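Ribosomal RNA small subunit methyltransferase D (Escherichia coli, PDB 2FPO) methylates the N2 position of guanine 966 in 16S ribosomal RNA of the assembled 30S particle, using S-adenosyl-L-methionine as methyl donor. Local coordinates at residues C58-A63 against I125-P130; T81-D86 against R106-N111; E153-V158 against Y186-R191; M113-Q118 against N147-D152; L136-I141 against L166-A171. All coordinates share one frame; numbering follows the deposited sequence.

Contact 1 (C58-A63 against I125-P130); sequences CLDCFA and IVFVDP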
# COMPACT_ATOMS: atom_id res chain seq x y z
N CYS A 58 -3.25 -0.71 8.02
CA CYS A 58 -2.62 -0.67 6.70
C CYS A 58 -1.44 0.30 6.64
O CYS A 58 -1.47 1.40 7.20
CB CYS A 58 -3.63 -0.27 5.61
SG CYS A 58 -5.12 -1.28 5.60
N LEU A 59 -0.41 -0.13 5.95
CA LEU A 59 0.73 0.76 5.73
C LEU A 59 0.96 0.84 4.22
O LEU A 59 1.08 -0.17 3.54
CB LEU A 59 1.94 0.20 6.49
CG LEU A 59 3.31 0.82 6.16
CD1 LEU A 59 3.36 2.25 6.78
CD2 LEU A 59 4.41 -0.12 6.68
N ASP A 60 1.00 2.06 3.69
CA ASP A 60 1.31 2.27 2.27
C ASP A 60 2.72 2.89 2.17
O ASP A 60 2.90 4.07 2.53
CB ASP A 60 0.27 3.19 1.66
CG ASP A 60 0.25 3.15 0.12
OD1 ASP A 60 1.25 2.79 -0.53
OD2 ASP A 60 -0.79 3.53 -0.43
N CYS A 61 3.68 2.10 1.68
CA CYS A 61 5.10 2.51 1.65
C CYS A 61 5.46 3.61 0.67
O CYS A 61 6.49 4.28 0.88
CB CYS A 61 6.02 1.31 1.42
SG CYS A 61 5.89 0.07 2.75
N PHE A 62 4.67 3.76 -0.40
CA PHE A 62 4.90 4.76 -1.46
C PHE A 62 3.51 5.17 -1.85
O PHE A 62 2.97 4.71 -2.89
CB PHE A 62 5.65 4.18 -2.71
CG PHE A 62 6.91 3.44 -2.36
CD1 PHE A 62 8.13 4.11 -2.28
CD2 PHE A 62 6.86 2.07 -2.06
CE1 PHE A 62 9.31 3.40 -1.89
CE2 PHE A 62 8.02 1.35 -1.67
CZ PHE A 62 9.25 2.01 -1.61
N ALA A 63 2.89 5.99 -1.01
CA ALA A 63 1.44 6.23 -1.12
C ALA A 63 1.04 7.04 -2.36
O ALA A 63 -0.07 6.85 -2.87
CB ALA A 63 0.89 6.86 0.16
N ILE A 125 -1.97 -5.29 6.61
CA ILE A 125 -1.91 -5.10 5.15
C ILE A 125 -0.88 -4.05 4.78
O ILE A 125 -0.93 -2.90 5.26
CB ILE A 125 -3.32 -4.68 4.58
CG1 ILE A 125 -4.39 -5.75 4.89
CG2 ILE A 125 -3.26 -4.30 3.07
CD1 ILE A 125 -5.80 -5.44 4.36
N VAL A 126 0.04 -4.40 3.90
CA VAL A 126 1.07 -3.45 3.43
C VAL A 126 1.09 -3.39 1.92
O VAL A 126 1.02 -4.43 1.23
CB VAL A 126 2.50 -3.79 3.98
CG1 VAL A 126 3.57 -2.76 3.54
CG2 VAL A 126 2.49 -3.91 5.50
N PHE A 127 1.15 -2.16 1.40
CA PHE A 127 1.22 -1.90 -0.03
C PHE A 127 2.64 -1.48 -0.42
O PHE A 127 3.17 -0.51 0.12
CB PHE A 127 0.24 -0.80 -0.45
CG PHE A 127 -1.19 -1.04 -0.01
CD1 PHE A 127 -1.97 -2.03 -0.63
CD2 PHE A 127 -1.76 -0.26 0.99
CE1 PHE A 127 -3.32 -2.26 -0.19
CE2 PHE A 127 -3.10 -0.47 1.41
CZ PHE A 127 -3.87 -1.48 0.82
N VAL A 128 3.19 -2.21 -1.38
CA VAL A 128 4.56 -2.00 -1.90
C VAL A 128 4.52 -1.84 -3.42
O VAL A 128 4.70 -2.79 -4.20
CB VAL A 128 5.55 -3.13 -1.48
CG1 VAL A 128 7.01 -2.77 -1.87
CG2 VAL A 128 5.42 -3.44 0.00
N ASP A 129 4.30 -0.61 -3.85
CA ASP A 129 4.26 -0.30 -5.26
C ASP A 129 5.26 0.85 -5.46
O ASP A 129 4.86 2.00 -5.54
CB ASP A 129 2.85 0.12 -5.68
CG ASP A 129 2.78 0.56 -7.14
OD1 ASP A 129 3.59 0.06 -7.97
OD2 ASP A 129 1.93 1.42 -7.46
N PRO A 130 6.57 0.53 -5.49
CA PRO A 130 7.51 1.65 -5.63
C PRO A 130 7.52 2.33 -7.01
O PRO A 130 7.15 1.70 -8.02
CB PRO A 130 8.87 1.00 -5.29
CG PRO A 130 8.68 -0.45 -5.65
CD PRO A 130 7.24 -0.77 -5.34
O HOH W 1 3.12 1.39 -2.34
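Two apolar clusters lie along this junction. In the first, V126 CG1, anti to its backbone N, sits 3.7 Å from C61 SG and also touches CD2 of L59, whose side chain runs alongside it. The second is F62 on P130: the proline passes obliquely over one face of the ring, with P130 CB 3.8 Å from the ring centroid and only 15° off the normal, a CH-pi contact, while V128 CG1 meets the ring edge. On the sheet face that carries C58, D60, I125 and F127, C58 SG approaches I125 CB. There the carboxylate of D60 crosses the F127 side chain, OD1 lying 3.7 Å from F127 CB. The strands themselves run parallel, joined by nearly straight hydrogen bonds from L59 N to I125 O and F127 N to L59 O, both 2.9 Å, and from C61 N to F127 O. Past the last of these the chains part around a water, which lies 3.0 Å from D60 OD1, one of several acceptors within its reach, and accepts from D129 N (2.8 Å). The carboxyl ends of the two strands carry Asp-Cys-Phe-Ala and Asp-Pro-Pro, consistent with the motifs that in related methyltransferases border the S-adenosylmethionine and target-base sites. Strand 79-83 continues the sheet beyond 57-60; helix 137-146 covers V126 and V128, whereas helix 39-53 covers I125 and F127.

Contact 2 (T81-D86 against R106-N111); sequences TLIEMD and RVVNSN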
# COMPACT_ATOMS: atom_id res chain seq x y z
N THR A 81 -1.30 4.22 7.77
CA THR A 81 -0.15 5.10 7.77
C THR A 81 0.37 5.14 6.33
O THR A 81 0.61 4.09 5.70
CB THR A 81 0.91 4.58 8.73
OG1 THR A 81 0.37 4.62 10.05
CG2 THR A 81 2.20 5.42 8.66
N LEU A 82 0.46 6.36 5.80
CA LEU A 82 0.73 6.56 4.38
C LEU A 82 2.07 7.29 4.23
O LEU A 82 2.21 8.41 4.66
CB LEU A 82 -0.40 7.37 3.72
CG LEU A 82 -1.83 6.82 3.95
CD1 LEU A 82 -2.90 7.78 3.42
CD2 LEU A 82 -2.02 5.44 3.34
N ILE A 83 3.04 6.63 3.60
CA ILE A 83 4.41 7.14 3.53
C ILE A 83 4.68 7.67 2.10
O ILE A 83 4.42 6.97 1.13
CB ILE A 83 5.50 6.06 3.85
CG1 ILE A 83 5.18 5.26 5.13
CG2 ILE A 83 6.90 6.75 3.97
CD1 ILE A 83 4.86 6.17 6.34
N GLU A 84 5.16 8.91 2.00
CA GLU A 84 5.32 9.51 0.70
C GLU A 84 6.48 10.48 0.69
O GLU A 84 6.49 11.44 1.45
CB GLU A 84 4.01 10.18 0.22
CG GLU A 84 4.16 11.05 -1.10
CD GLU A 84 4.67 10.24 -2.29
OE1 GLU A 84 4.20 9.07 -2.46
OE2 GLU A 84 5.57 10.74 -3.04
N MSE A 85 7.44 10.23 -0.21
CA MSE A 85 8.68 11.01 -0.31
C MSE A 85 8.46 12.44 -0.85
O MSE A 85 9.14 13.37 -0.43
CB MSE A 85 9.70 10.26 -1.20
CG MSE A 85 11.15 10.78 -1.15
SE MSE A 85 11.64 12.00 -2.63
CE MSE A 85 12.71 10.84 -3.65
N ASP A 86 7.52 12.59 -1.79
CA ASP A 86 7.28 13.89 -2.43
C ASP A 86 6.48 14.84 -1.51
O ASP A 86 5.34 14.54 -1.13
CB ASP A 86 6.56 13.70 -3.77
CG ASP A 86 6.51 14.98 -4.59
OD1 ASP A 86 5.91 15.99 -4.14
OD2 ASP A 86 7.11 15.00 -5.68
N ARG A 106 -2.62 8.87 8.86
CA ARG A 106 -1.58 9.88 9.00
C ARG A 106 -0.70 9.79 7.75
O ARG A 106 -0.65 8.76 7.05
CB ARG A 106 -0.71 9.62 10.22
CG ARG A 106 0.02 8.28 10.18
CD ARG A 106 1.21 8.29 11.16
NE ARG A 106 0.76 8.29 12.58
CZ ARG A 106 0.38 7.21 13.27
NH1 ARG A 106 0.04 7.33 14.57
NH2 ARG A 106 0.36 6.01 12.68
N VAL A 107 -0.03 10.88 7.46
CA VAL A 107 0.83 10.92 6.30
C VAL A 107 2.16 11.30 6.83
O VAL A 107 2.30 12.31 7.56
CB VAL A 107 0.35 12.00 5.29
CG1 VAL A 107 1.33 12.13 4.13
CG2 VAL A 107 -1.11 11.68 4.80
N VAL A 108 3.16 10.53 6.43
CA VAL A 108 4.52 10.83 6.80
C VAL A 108 5.31 11.15 5.50
O VAL A 108 5.36 10.35 4.56
CB VAL A 108 5.18 9.62 7.53
CG1 VAL A 108 6.63 9.90 7.82
CG2 VAL A 108 4.41 9.22 8.85
N ASN A 109 5.94 12.32 5.50
CA ASN A 109 6.68 12.79 4.32
C ASN A 109 8.08 12.24 4.46
O ASN A 109 8.94 12.86 5.06
CB ASN A 109 6.68 14.32 4.24
CG ASN A 109 7.42 14.85 2.99
OD1 ASN A 109 7.71 14.10 2.03
ND2 ASN A 109 7.71 16.14 3.00
N SER A 110 8.31 11.05 3.92
CA SER A 110 9.63 10.41 4.08
C SER A 110 9.81 9.46 2.92
O SER A 110 8.83 8.92 2.37
CB SER A 110 9.69 9.59 5.40
OG SER A 110 10.93 8.84 5.48
N ASN A 111 11.05 9.23 2.54
CA ASN A 111 11.33 8.07 1.71
C ASN A 111 11.17 6.78 2.54
O ASN A 111 11.34 6.80 3.78
CB ASN A 111 12.74 8.19 1.07
CG ASN A 111 13.86 8.05 2.09
OD1 ASN A 111 14.38 6.97 2.29
ND2 ASN A 111 14.19 9.14 2.78
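Strands 81-83 and 106-108 run parallel at 25°, paired T81 with R106, L82 with V107 and I83 with V108, and joined by L82 N to R106 O, V108 N to L82 O and E84 N to V108 O, each 2.9 Å. R106 has CG in the crowded position between backbone N and carbonyl carbon and bends at chi3, so its chain lies alongside T81. R106 NH2 donates to T81 OG1 at 3.0 Å, with the hydroxyl oxygen in the guanidinium plane. An alanine at T81 would remove OG1 and CG2, with the bond and the packing on R106, and would probably leave the guanidinium less fixed. I83 CD1 lies against V108 CB (3.7 Å), and its CG2 touches S110 O (3.3 Å). The pairing closes the beta-alpha-beta unit formed with helix 87-99. Beyond the strands, S110 N makes a weak bond to E84 O. The E84 carboxylate is held from two sides: OE2 receives D86 N (3.0 Å) from above its plane, and OE1 receives G64 N. In many class I methyltransferases an acidic residue here contacts the cofactor ribose. D86 and N111 N-cap the following helices, bonding V89 N and S114 N.

Contact 3 (E153-V158 against Y186-R191); sequences EALIYV and YRLYQR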
# COMPACT_ATOMS: atom_id res chain seq x y z
N GLU A 153 0.27 -12.63 10.60
CA GLU A 153 -0.15 -13.19 9.31
C GLU A 153 -0.43 -12.13 8.25
O GLU A 153 -1.46 -12.17 7.57
CB GLU A 153 -1.38 -14.09 9.45
CG GLU A 153 -1.14 -15.40 10.21
CD GLU A 153 -2.28 -16.39 9.98
OE1 GLU A 153 -2.08 -17.58 10.27
OE2 GLU A 153 -3.36 -15.96 9.50
N ALA A 154 0.47 -11.18 8.09
CA ALA A 154 0.25 -10.04 7.22
C ALA A 154 0.16 -10.38 5.72
O ALA A 154 0.70 -11.40 5.25
CB ALA A 154 1.34 -9.00 7.49
N LEU A 155 -0.53 -9.52 4.98
CA LEU A 155 -0.61 -9.56 3.52
C LEU A 155 0.16 -8.38 2.99
O LEU A 155 -0.01 -7.26 3.47
CB LEU A 155 -2.07 -9.47 3.06
CG LEU A 155 -2.84 -10.71 3.52
CD1 LEU A 155 -4.35 -10.47 3.56
CD2 LEU A 155 -2.46 -11.92 2.64
N ILE A 156 1.07 -8.64 2.06
CA ILE A 156 1.89 -7.59 1.45
C ILE A 156 1.65 -7.58 -0.08
O ILE A 156 1.89 -8.55 -0.78
CB ILE A 156 3.40 -7.78 1.74
CG1 ILE A 156 3.67 -7.97 3.24
CG2 ILE A 156 4.23 -6.61 1.16
CD1 ILE A 156 3.69 -9.47 3.70
N TYR A 157 1.15 -6.47 -0.57
CA TYR A 157 0.86 -6.32 -1.99
C TYR A 157 2.12 -5.79 -2.63
O TYR A 157 2.71 -4.82 -2.14
CB TYR A 157 -0.34 -5.36 -2.20
CG TYR A 157 -0.54 -4.86 -3.63
CD1 TYR A 157 -1.06 -5.70 -4.62
CD2 TYR A 157 -0.22 -3.55 -3.97
CE1 TYR A 157 -1.25 -5.23 -5.94
CE2 TYR A 157 -0.40 -3.08 -5.26
CZ TYR A 157 -0.91 -3.91 -6.24
OH TYR A 157 -1.09 -3.40 -7.51
N VAL A 158 2.54 -6.44 -3.71
CA VAL A 158 3.75 -6.10 -4.43
C VAL A 158 3.40 -5.99 -5.91
O VAL A 158 2.79 -6.89 -6.48
CB VAL A 158 4.91 -7.15 -4.21
CG1 VAL A 158 6.13 -6.79 -5.06
CG2 VAL A 158 5.30 -7.23 -2.76
N TYR A 186 0.94 -8.34 -10.57
CA TYR A 186 0.33 -7.85 -9.33
C TYR A 186 0.25 -9.02 -8.38
O TYR A 186 -0.37 -10.02 -8.69
CB TYR A 186 -1.07 -7.30 -9.63
CG TYR A 186 -1.07 -6.25 -10.71
CD1 TYR A 186 -0.88 -4.90 -10.40
CD2 TYR A 186 -1.27 -6.59 -12.05
CE1 TYR A 186 -0.88 -3.94 -11.38
CE2 TYR A 186 -1.27 -5.62 -13.04
CZ TYR A 186 -1.09 -4.30 -12.69
OH TYR A 186 -1.06 -3.33 -13.64
N ARG A 187 0.91 -8.92 -7.23
CA ARG A 187 1.03 -10.07 -6.33
C ARG A 187 0.64 -9.72 -4.88
O ARG A 187 0.80 -8.58 -4.44
CB ARG A 187 2.45 -10.63 -6.36
CG ARG A 187 2.87 -11.14 -7.73
CD ARG A 187 4.33 -11.61 -7.72
NE ARG A 187 4.67 -12.19 -9.01
CZ ARG A 187 5.52 -11.65 -9.87
NH1 ARG A 187 6.13 -10.52 -9.59
NH2 ARG A 187 5.77 -12.26 -11.01
N LEU A 188 0.17 -10.72 -4.16
CA LEU A 188 -0.12 -10.61 -2.74
C LEU A 188 0.57 -11.76 -2.04
O LEU A 188 0.38 -12.92 -2.40
CB LEU A 188 -1.63 -10.61 -2.50
CG LEU A 188 -2.14 -10.21 -1.12
CD1 LEU A 188 -1.81 -8.75 -0.77
CD2 LEU A 188 -3.64 -10.45 -1.08
N TYR A 189 1.45 -11.42 -1.09
CA TYR A 189 2.19 -12.39 -0.31
C TYR A 189 1.55 -12.48 1.06
O TYR A 189 1.06 -11.49 1.58
CB TYR A 189 3.67 -12.01 -0.15
CG TYR A 189 4.44 -12.14 -1.44
CD1 TYR A 189 5.13 -13.31 -1.75
CD2 TYR A 189 4.47 -11.09 -2.36
CE1 TYR A 189 5.84 -13.43 -2.94
CE2 TYR A 189 5.16 -11.19 -3.55
CZ TYR A 189 5.83 -12.37 -3.84
OH TYR A 189 6.50 -12.43 -5.03
N GLN A 190 1.55 -13.69 1.61
CA GLN A 190 1.15 -13.89 2.99
C GLN A 190 2.36 -14.30 3.83
O GLN A 190 3.12 -15.23 3.48
CB GLN A 190 0.05 -14.94 3.11
CG GLN A 190 -0.52 -15.00 4.51
CD GLN A 190 -1.89 -15.62 4.57
OE1 GLN A 190 -2.87 -14.97 4.92
NE2 GLN A 190 -1.98 -16.90 4.24
N ARG A 191 2.50 -13.62 4.96
CA ARG A 191 3.64 -13.77 5.82
C ARG A 191 3.27 -14.58 7.06
O ARG A 191 2.25 -14.32 7.69
CB ARG A 191 4.18 -12.39 6.17
CG ARG A 191 5.42 -12.40 7.02
CD ARG A 191 5.15 -11.76 8.36
NE ARG A 191 6.40 -11.66 9.10
CZ ARG A 191 6.47 -11.55 10.41
NH1 ARG A 191 5.35 -11.50 11.13
NH2 ARG A 191 7.65 -11.52 11.01
O HOH W 2 4.68 -8.15 -8.26
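Y186, near the start of strand 184-191, points the same way as Y157, its ring lying beyond, so Y157 OH, hydrogen-bonded to E159, meets the Y186 ring edge at CD1 (3.3 Å). R187 forms a hydrogen-bonded antiparallel pair with V158, its N and O each 2.9 Å from V158 O and N. Its extended side chain leaves the junction for a salt bridge to E178. L188 has CG anti to the backbone N, which lays CD1 along the opposite backbone, 3.7 Å from I156 O, and against the CB atoms of L155 and Y157. Y189 pairs with I156; its N-H points almost straight at I156 O (174°), from above the carbonyl plane, while the same oxygen lies at the ring edge. V158 CG2 touches Y189 CD2 (4.0 Å). Q190 runs alongside L155, Q190 CB 4.0 Å from L155 CD2. At R191, N donates to A154 O and CB packs on I156 CD1, while the guanidinium turns away to E145. Strand 154-161 also pairs in parallel with 123-128, while 184-191 pairs antiparallel with 173-181. An antiparallel seventh strand thus lies between the fifth and sixth, the order of class I methyltransferases, with helix 39-53 over L155, Y157 and Y186.

Contact 4 (M113-Q118 against N147-D152); sequences MSFLAQ and NGWLAD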
# COMPACT_ATOMS: atom_id res chain seq x y z
N MSE A 113 12.97 3.93 2.68
CA MSE A 113 14.19 3.32 3.22
C MSE A 113 14.57 3.88 4.59
O MSE A 113 14.89 3.09 5.48
CB MSE A 113 15.36 3.51 2.26
CG MSE A 113 15.00 3.07 0.86
SE MSE A 113 15.13 1.15 0.70
CE MSE A 113 16.92 1.17 0.14
N SER A 114 14.53 5.21 4.74
CA SER A 114 14.74 5.86 6.03
C SER A 114 13.61 5.54 7.00
O SER A 114 13.84 5.29 8.19
CB SER A 114 14.78 7.39 5.86
OG SER A 114 15.95 7.74 5.17
N PHE A 115 12.38 5.61 6.49
CA PHE A 115 11.23 5.38 7.34
C PHE A 115 11.16 3.98 7.98
O PHE A 115 10.87 3.85 9.17
CB PHE A 115 9.90 5.69 6.65
CG PHE A 115 8.72 5.43 7.56
CD1 PHE A 115 8.43 6.32 8.58
CD2 PHE A 115 7.99 4.25 7.46
CE1 PHE A 115 7.37 6.05 9.46
CE2 PHE A 115 6.95 3.98 8.36
CZ PHE A 115 6.66 4.89 9.34
N LEU A 116 11.40 2.94 7.17
CA LEU A 116 11.28 1.55 7.62
C LEU A 116 12.50 1.05 8.39
O LEU A 116 12.43 -0.01 9.03
CB LEU A 116 10.97 0.61 6.42
CG LEU A 116 9.68 0.94 5.63
CD1 LEU A 116 9.64 0.14 4.36
CD2 LEU A 116 8.43 0.71 6.53
N ALA A 117 13.60 1.80 8.33
CA ALA A 117 14.83 1.46 9.06
C ALA A 117 14.77 2.01 10.48
O ALA A 117 15.61 2.85 10.88
CB ALA A 117 16.07 1.96 8.33
N GLN A 118 13.80 1.50 11.23
CA GLN A 118 13.63 1.77 12.65
C GLN A 118 12.70 0.66 13.23
O GLN A 118 12.10 -0.10 12.46
CB GLN A 118 12.97 3.15 12.85
CG GLN A 118 11.58 3.26 12.17
CD GLN A 118 10.82 4.52 12.55
OE1 GLN A 118 10.94 5.02 13.68
NE2 GLN A 118 10.01 5.04 11.61
N ASN A 147 12.14 -5.33 10.63
CA ASN A 147 11.94 -4.28 11.61
C ASN A 147 10.56 -4.26 12.29
O ASN A 147 10.19 -3.27 12.91
CB ASN A 147 12.33 -2.92 10.99
CG ASN A 147 13.82 -2.84 10.69
OD1 ASN A 147 14.61 -3.53 11.32
ND2 ASN A 147 14.21 -2.02 9.73
N GLY A 148 9.82 -5.36 12.20
CA GLY A 148 8.58 -5.51 12.95
C GLY A 148 7.39 -4.79 12.36
O GLY A 148 6.42 -4.51 13.07
N TRP A 149 7.42 -4.52 11.06
CA TRP A 149 6.30 -3.82 10.43
C TRP A 149 5.08 -4.72 10.11
O TRP A 149 4.04 -4.24 9.67
CB TRP A 149 6.80 -3.14 9.14
CG TRP A 149 7.80 -2.02 9.44
CD1 TRP A 149 9.15 -2.08 9.32
CD2 TRP A 149 7.49 -0.71 9.96
NE1 TRP A 149 9.72 -0.86 9.70
CE2 TRP A 149 8.72 -0.02 10.12
CE3 TRP A 149 6.28 -0.06 10.31
CZ2 TRP A 149 8.79 1.30 10.59
CZ3 TRP A 149 6.35 1.26 10.81
CH2 TRP A 149 7.59 1.92 10.93
N LEU A 150 5.23 -6.02 10.29
CA LEU A 150 4.23 -6.98 9.81
C LEU A 150 3.61 -7.67 11.00
O LEU A 150 4.32 -8.07 11.90
CB LEU A 150 4.87 -8.02 8.85
CG LEU A 150 5.59 -7.48 7.60
CD1 LEU A 150 6.11 -8.60 6.73
CD2 LEU A 150 4.63 -6.65 6.80
N ALA A 151 2.28 -7.78 11.01
CA ALA A 151 1.57 -8.59 11.98
C ALA A 151 1.85 -10.03 11.62
O ALA A 151 2.27 -10.33 10.50
CB ALA A 151 0.06 -8.30 11.95
N ASP A 152 1.68 -10.90 12.61
CA ASP A 152 1.84 -12.34 12.49
C ASP A 152 1.46 -12.95 11.14
O ASP A 152 2.28 -13.72 10.60
CB ASP A 152 1.13 -13.08 13.65
CG ASP A 152 1.86 -12.89 14.98
OD1 ASP A 152 2.97 -12.30 14.96
OD2 ASP A 152 1.35 -13.32 16.04
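N147 and W149 share the first torsion, chi1 -66°, which sets CG anti to the carbonyl carbon and aims both side chains at the end of helix 112-116. With chi2 at 102° the indole is turned so that its N-H faces L116 O. That carbonyl is gripped twice: W149 NE1 (2.9 Å) and N147 ND2 (2.8 Å) both donate to it on lone pairs, in the carbonyl plane. L116 O has side-chain donors near the terminus of its helix, where the chain swings through an inverse gamma turn at A117 and Q118 N returns only a weak bond to it. L116 also covers one face of the indole: CD2 sits over the centre of the five-membered ring, 3.7 Å from its centroid, as a CH-pi contact. At the far end of the indole, W149 CH2 comes 3.4 Å from F115 CE2, the two rings meeting obliquely with planes 38° apart. Q118 crosses the indole at about a right angle, CG 3.8 Å from W149 CZ2, and its extended side chain, with CG in the crowded position, carries Q118 NE2 to F115 O (2.8 Å), tying the turn to the last helical residues. The arrangement joins helix 112-116 to the residues that leave helix 137-146 and lead into strand 150-151. W149 rests on L144 of that helix, and with L116 it packs against L59 of strand 57-60.

Contact 5 (L136-I141 against L166-A171); sequences LLEETI and LPTVPA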
# COMPACT_ATOMS: atom_id res chain seq x y z
N LEU A 136 14.72 -0.35 -4.65
CA LEU A 136 13.65 -0.15 -3.66
C LEU A 136 12.90 -1.44 -3.33
O LEU A 136 12.61 -1.69 -2.18
CB LEU A 136 12.63 0.91 -4.13
CG LEU A 136 13.10 2.36 -4.41
CD1 LEU A 136 11.93 3.16 -4.92
CD2 LEU A 136 13.73 3.06 -3.17
N LEU A 137 12.53 -2.23 -4.32
CA LEU A 137 11.55 -3.29 -4.06
C LEU A 137 12.01 -4.32 -3.02
O LEU A 137 11.37 -4.49 -1.99
CB LEU A 137 11.13 -4.00 -5.35
CG LEU A 137 9.97 -5.00 -5.21
CD1 LEU A 137 8.67 -4.32 -4.78
CD2 LEU A 137 9.72 -5.75 -6.49
N GLU A 138 13.12 -5.01 -3.31
CA GLU A 138 13.61 -6.02 -2.39
C GLU A 138 14.06 -5.47 -1.05
O GLU A 138 13.91 -6.16 -0.04
CB GLU A 138 14.73 -6.85 -3.01
CG GLU A 138 14.23 -8.16 -3.58
CD GLU A 138 14.06 -8.12 -5.07
OE1 GLU A 138 13.35 -7.20 -5.55
OE2 GLU A 138 14.64 -9.00 -5.76
N GLU A 139 14.62 -4.24 -1.07
CA GLU A 139 15.08 -3.52 0.11
C GLU A 139 13.93 -3.25 1.07
O GLU A 139 14.06 -3.40 2.29
CB GLU A 139 15.69 -2.18 -0.29
CG GLU A 139 17.10 -2.27 -0.90
CD GLU A 139 17.11 -2.66 -2.39
OE1 GLU A 139 16.04 -2.83 -3.01
OE2 GLU A 139 18.23 -2.80 -2.95
N THR A 140 12.81 -2.82 0.50
CA THR A 140 11.60 -2.49 1.26
C THR A 140 11.05 -3.75 1.90
O THR A 140 10.74 -3.79 3.08
CB THR A 140 10.51 -1.81 0.35
OG1 THR A 140 11.03 -0.57 -0.14
CG2 THR A 140 9.23 -1.51 1.14
N ILE A 141 10.93 -4.80 1.09
CA ILE A 141 10.51 -6.12 1.55
C ILE A 141 11.34 -6.64 2.75
O ILE A 141 10.78 -7.15 3.72
CB ILE A 141 10.57 -7.11 0.37
CG1 ILE A 141 9.33 -6.90 -0.52
CG2 ILE A 141 10.76 -8.60 0.87
CD1 ILE A 141 9.45 -7.54 -1.93
N LEU A 166 10.14 -13.02 -10.35
CA LEU A 166 9.63 -13.02 -8.98
C LEU A 166 10.63 -12.31 -8.08
O LEU A 166 11.83 -12.58 -8.17
CB LEU A 166 9.43 -14.45 -8.47
CG LEU A 166 8.38 -15.32 -9.13
CD1 LEU A 166 8.82 -16.78 -9.00
CD2 LEU A 166 6.98 -15.10 -8.52
N PRO A 167 10.15 -11.39 -7.21
CA PRO A 167 11.11 -10.79 -6.27
C PRO A 167 11.57 -11.79 -5.21
O PRO A 167 10.82 -12.69 -4.84
CB PRO A 167 10.31 -9.66 -5.61
CG PRO A 167 8.88 -10.14 -5.67
CD PRO A 167 8.79 -10.84 -7.03
N THR A 168 12.81 -11.62 -4.75
CA THR A 168 13.32 -12.32 -3.59
C THR A 168 12.49 -11.88 -2.37
O THR A 168 12.35 -10.68 -2.07
CB THR A 168 14.86 -12.07 -3.41
OG1 THR A 168 15.53 -12.42 -4.62
CG2 THR A 168 15.46 -12.92 -2.28
N VAL A 169 11.89 -12.87 -1.72
CA VAL A 169 11.11 -12.64 -0.51
C VAL A 169 11.69 -13.52 0.59
O VAL A 169 12.31 -14.54 0.29
CB VAL A 169 9.57 -12.90 -0.76
CG1 VAL A 169 9.03 -11.88 -1.77
CG2 VAL A 169 9.30 -14.37 -1.24
N PRO A 170 11.51 -13.12 1.86
CA PRO A 170 11.98 -14.01 2.95
C PRO A 170 11.28 -15.36 2.90
O PRO A 170 10.22 -15.49 2.29
CB PRO A 170 11.59 -13.24 4.23
CG PRO A 170 11.47 -11.80 3.77
CD PRO A 170 10.89 -11.89 2.40
N ALA A 171 11.89 -16.35 3.53
CA ALA A 171 11.43 -17.73 3.48
C ALA A 171 10.03 -17.92 4.08
O ALA A 171 9.29 -18.80 3.67
CB ALA A 171 12.46 -18.65 4.15
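I141 reaches across from helix 137-146 to the facing loop: CG2 lies 3.6 Å from P170 CD, and CD1 approaches P167 CB (4.3 Å) and V169 CG1 (4.4 Å). One turn earlier, L137 CD2 adds to the cover of P167 CB at 4.1 Å, crossing the ring obliquely. E138 supplies the polar part of the contact. Bent at chi2, E138 crosses T168 at about a right angle, putting its CG 3.5 Å from T168 O and its OE2 3.4 Å from T168 N, a weak though fairly straight hydrogen bond; OE1 rests near P167 CB. An alanine at E138 would remove the carboxylate and its bond and would probably leave the loop backbone at T168 less well held. The loop connects strands 154-161 and 173-181, and P167 and V169 also touch Y189 of strand 184-191. P167 and P170 have no N-H to offer, and the contact is mainly van der Waals packing, with one weak polar tie.

How the contacts relate
The centre of contact 1 lies about 2 Å from the centre of the chain. Contacts 2 and 3 extend its sheet in opposite directions, with probable hydrogen bonds between D60 O and I83 N (2.8 Å) and between V126 O and Y157 N (2.7 Å). These two do not touch: their centres are about 20 Å apart and their nearest atoms about 12 Å. Contacts 4 and 5 bring helices 112-116 and 137-146 together, L116 CD1 lying 3.6 Å from T140 CG2, while Y189 OH of contact 3 reaches P167 CG of contact 5 at 3.4 Å. As in related methyltransferases, the carboxyl ends of the strands in contacts 1 and 2 probably border the cofactor site.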